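Local coordinates for Trm112p-like protein (Encephalitozoon cuniculi, PDB 3Q87), which binds zinc and activates its partner methyltransferase Mtq2, with which it forms the complex that methylates the translation termination factor eRF1, at the interface of chains A and B. Residues are numbered along the deposited sequence; one frame, centred on the assembly and turned at random. Chains: chain A, Putative uncharacterized protein ECU08_1170; chain B, N6 adenine specific DNA methylase.

The interface of chains A and B. Residues chain A 9, 12, 109, 118-119; chain B 66-68, 73.
Across the contact the guanidinium of B:Arg67 lies with one face against the side of A:Val119, whose CB sits 3.5 Å above the plane, displaced from the middle of the group. The two side chains run nearly perpendicular, and the methyl CG2 of A:Val119 rests against CG of the arginine and CA of B:Ala68. On the A side, the ring of A:Tyr109 carries the methyl CG2 of A:Thr118 over the centre of one face, while its phenol oxygen OH meets CB of B:Ser73 at 3.5 Å.

A:Thr118 is the polar centre of the patch. Its backbone N donates to the main-chain O of B:Arg67 at 2.9 Å. Its hydroxyl OG1 donates to the same O of B:Arg67 at 2.8 Å. The hydroxyl arrives on a carbonyl lone pair, with a C=O...donor angle of 133°. A chi1 of 76° tucks OG1 between the threonine's own backbone N and carbonyl carbon, turning the hydroxyl to this acceptor while CG2 points back to the tyrosine ring. The same hydroxyl, OG1, shares a hydrogen bond of 3.0 Å with OG of B:Ser73, its direction not settled by the coordinates. Behind it, the extended chain of A:Lys12 brings NZ within 2.7 Å of the carbonyl O of A:Thr118, a second-shell bond that probably steadies the loop.

Toward the apolar margin, CG1 of B:Val66 meets both CG2 of A:Thr118 and CD2 of A:Leu9, the valine and leucine passing antiparallel. The patch thus docks the loop following strand 115-117 of the zinc-binding activator onto the end of methyltransferase strand 65-67, and so probably helps hold the Mtq2-Trm112 complex together.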
ATOM      1  N   LEU A   9       1.366  -3.421  -7.296  1.00 13.57           N
ATOM      2  CA  LEU A   9       0.099  -4.133  -7.277  1.00 15.90           C
ATOM      3  C   LEU A   9       0.262  -5.492  -7.931  1.00 17.47           C
ATOM      4  O   LEU A   9       1.116  -5.665  -8.778  1.00 21.98           O
ATOM      5  CB  LEU A   9      -0.978  -3.329  -7.998  1.00 19.46           C
ATOM      6  CG  LEU A   9      -1.595  -2.105  -7.309  1.00 24.43           C
ATOM      7  CD1 LEU A   9      -2.285  -1.215  -8.321  1.00 16.94           C
ATOM      8  CD2 LEU A   9      -2.578  -2.537  -6.239  1.00 20.05           C
ATOM      9  N   LYS A  12      -4.815 -10.656  -7.304  1.00 17.48           N
ATOM     10  CA  LYS A  12      -5.014 -11.236  -5.986  1.00 16.72           C
ATOM     11  C   LYS A  12      -5.427 -12.704  -6.081  1.00 22.75           C
ATOM     12  O   LYS A  12      -5.568 -13.381  -5.065  1.00 22.51           O
ATOM     13  CB  LYS A  12      -6.048 -10.434  -5.204  1.00 17.95           C
ATOM     14  CG  LYS A  12      -7.473 -10.629  -5.706  1.00 24.91           C
ATOM     15  CD  LYS A  12      -8.468  -9.919  -4.816  1.00 22.23           C
ATOM     16  CE  LYS A  12      -9.863  -9.971  -5.416  1.00 24.44           C
ATOM     17  NZ  LYS A  12     -10.817  -9.216  -4.551  1.00 17.99           N
ATOM     18  N   TYR A 109      -9.403  -4.869 -11.935  1.00 15.86           N
ATOM     19  CA  TYR A 109      -9.488  -3.873 -10.875  1.00 14.61           C
ATOM     20  C   TYR A 109      -9.931  -2.533 -11.478  1.00 12.17           C
ATOM     21  O   TYR A 109      -9.162  -1.863 -12.155  1.00 12.95           O
ATOM     22  CB  TYR A 109      -8.125  -3.657 -10.214  1.00 13.07           C
ATOM     23  CG  TYR A 109      -7.482  -4.828  -9.487  1.00 12.47           C
ATOM     24  CD1 TYR A 109      -8.241  -5.856  -8.946  1.00 13.74           C
ATOM     25  CD2 TYR A 109      -6.106  -4.862  -9.300  1.00 16.65           C
ATOM     26  CE1 TYR A 109      -7.645  -6.899  -8.270  1.00 18.81           C
ATOM     27  CE2 TYR A 109      -5.490  -5.908  -8.618  1.00 16.96           C
ATOM     28  CZ  TYR A 109      -6.260  -6.913  -8.103  1.00 13.66           C
ATOM     29  OH  TYR A 109      -5.654  -7.931  -7.426  1.00 15.09           O
ATOM     30  N   THR A 118      -9.691  -3.119  -5.548  1.00 16.44           N
ATOM     31  CA  THR A 118      -9.289  -4.518  -5.688  1.00 12.90           C
ATOM     32  C   THR A 118     -10.210  -5.488  -4.954  1.00 18.42           C
ATOM     33  O   THR A 118      -9.952  -6.691  -4.896  1.00 17.60           O
ATOM     34  CB  THR A 118      -7.833  -4.744  -5.220  1.00 13.04           C
ATOM     35  OG1 THR A 118      -7.767  -4.742  -3.781  1.00 15.01           O
ATOM     36  CG2 THR A 118      -6.886  -3.659  -5.820  1.00 12.92           C
ATOM     37  N   VAL A 119     -11.277  -4.963  -4.375  1.00 18.55           N
ATOM     38  CA  VAL A 119     -12.193  -5.794  -3.604  1.00 22.70           C
ATOM     39  C   VAL A 119     -13.367  -6.163  -4.490  1.00 21.03           C
ATOM     40  O   VAL A 119     -13.658  -7.331  -4.664  1.00 24.35           O
ATOM     41  CB  VAL A 119     -12.708  -5.081  -2.327  1.00 19.78           C
ATOM     42  CG1 VAL A 119     -13.669  -5.994  -1.544  1.00 17.88           C
ATOM     43  CG2 VAL A 119     -11.541  -4.661  -1.447  1.00 15.91           C
TER
ATOM     44  N   VAL B  66      -5.530   2.659  -2.589  1.00 12.29           N
ATOM     45  CA  VAL B  66      -5.981   1.354  -3.040  1.00 12.15           C
ATOM     46  C   VAL B  66      -7.039   0.838  -2.086  1.00 12.95           C
ATOM     47  O   VAL B  66      -6.819   0.805  -0.874  1.00  9.96           O
ATOM     48  CB  VAL B  66      -4.810   0.345  -3.078  1.00 14.24           C
ATOM     49  CG1 VAL B  66      -5.263  -0.985  -3.714  1.00 13.02           C
ATOM     50  CG2 VAL B  66      -3.625   0.946  -3.844  1.00 12.62           C
ATOM     51  N   ARG B  67      -8.204   0.466  -2.604  1.00 12.33           N
ATOM     52  CA  ARG B  67      -9.149  -0.240  -1.748  1.00 14.18           C
ATOM     53  C   ARG B  67      -8.798  -1.723  -1.835  1.00 14.22           C
ATOM     54  O   ARG B  67      -8.801  -2.297  -2.921  1.00 14.35           O
ATOM     55  CB  ARG B  67     -10.596  -0.004  -2.154  1.00 14.07           C
ATOM     56  CG  ARG B  67     -11.527  -0.939  -1.401  1.00 17.17           C
ATOM     57  CD  ARG B  67     -12.949  -0.500  -1.448  1.00 22.52           C
ATOM     58  NE  ARG B  67     -13.777  -1.274  -0.524  1.00 23.77           N
ATOM     59  CZ  ARG B  67     -14.719  -2.129  -0.905  1.00 23.54           C
ATOM     60  NH1 ARG B  67     -14.946  -2.327  -2.195  1.00 23.60           N
ATOM     61  NH2 ARG B  67     -15.429  -2.788  -0.001  1.00 21.49           N
ATOM     62  N   ALA B  68      -8.445  -2.324  -0.704  1.00 14.25           N
ATOM     63  CA  ALA B  68      -7.973  -3.705  -0.706  1.00 14.39           C
ATOM     64  C   ALA B  68      -8.215  -4.376   0.630  1.00 18.27           C
ATOM     65  O   ALA B  68      -8.326  -3.706   1.656  1.00 15.62           O
ATOM     66  CB  ALA B  68      -6.491  -3.755  -1.040  1.00 17.64           C
ATOM     67  N   SER B  73      -3.765  -8.027  -2.824  1.00 14.76           N
ATOM     68  CA  SER B  73      -3.554  -7.357  -4.100  1.00 15.67           C
ATOM     69  C   SER B  73      -2.257  -6.543  -4.109  1.00 15.60           C
ATOM     70  O   SER B  73      -2.000  -5.759  -5.030  1.00 16.53           O
ATOM     71  CB  SER B  73      -4.739  -6.441  -4.398  1.00 18.46           C
ATOM     72  OG  SER B  73      -4.868  -5.465  -3.375  1.00 22.49           O
TER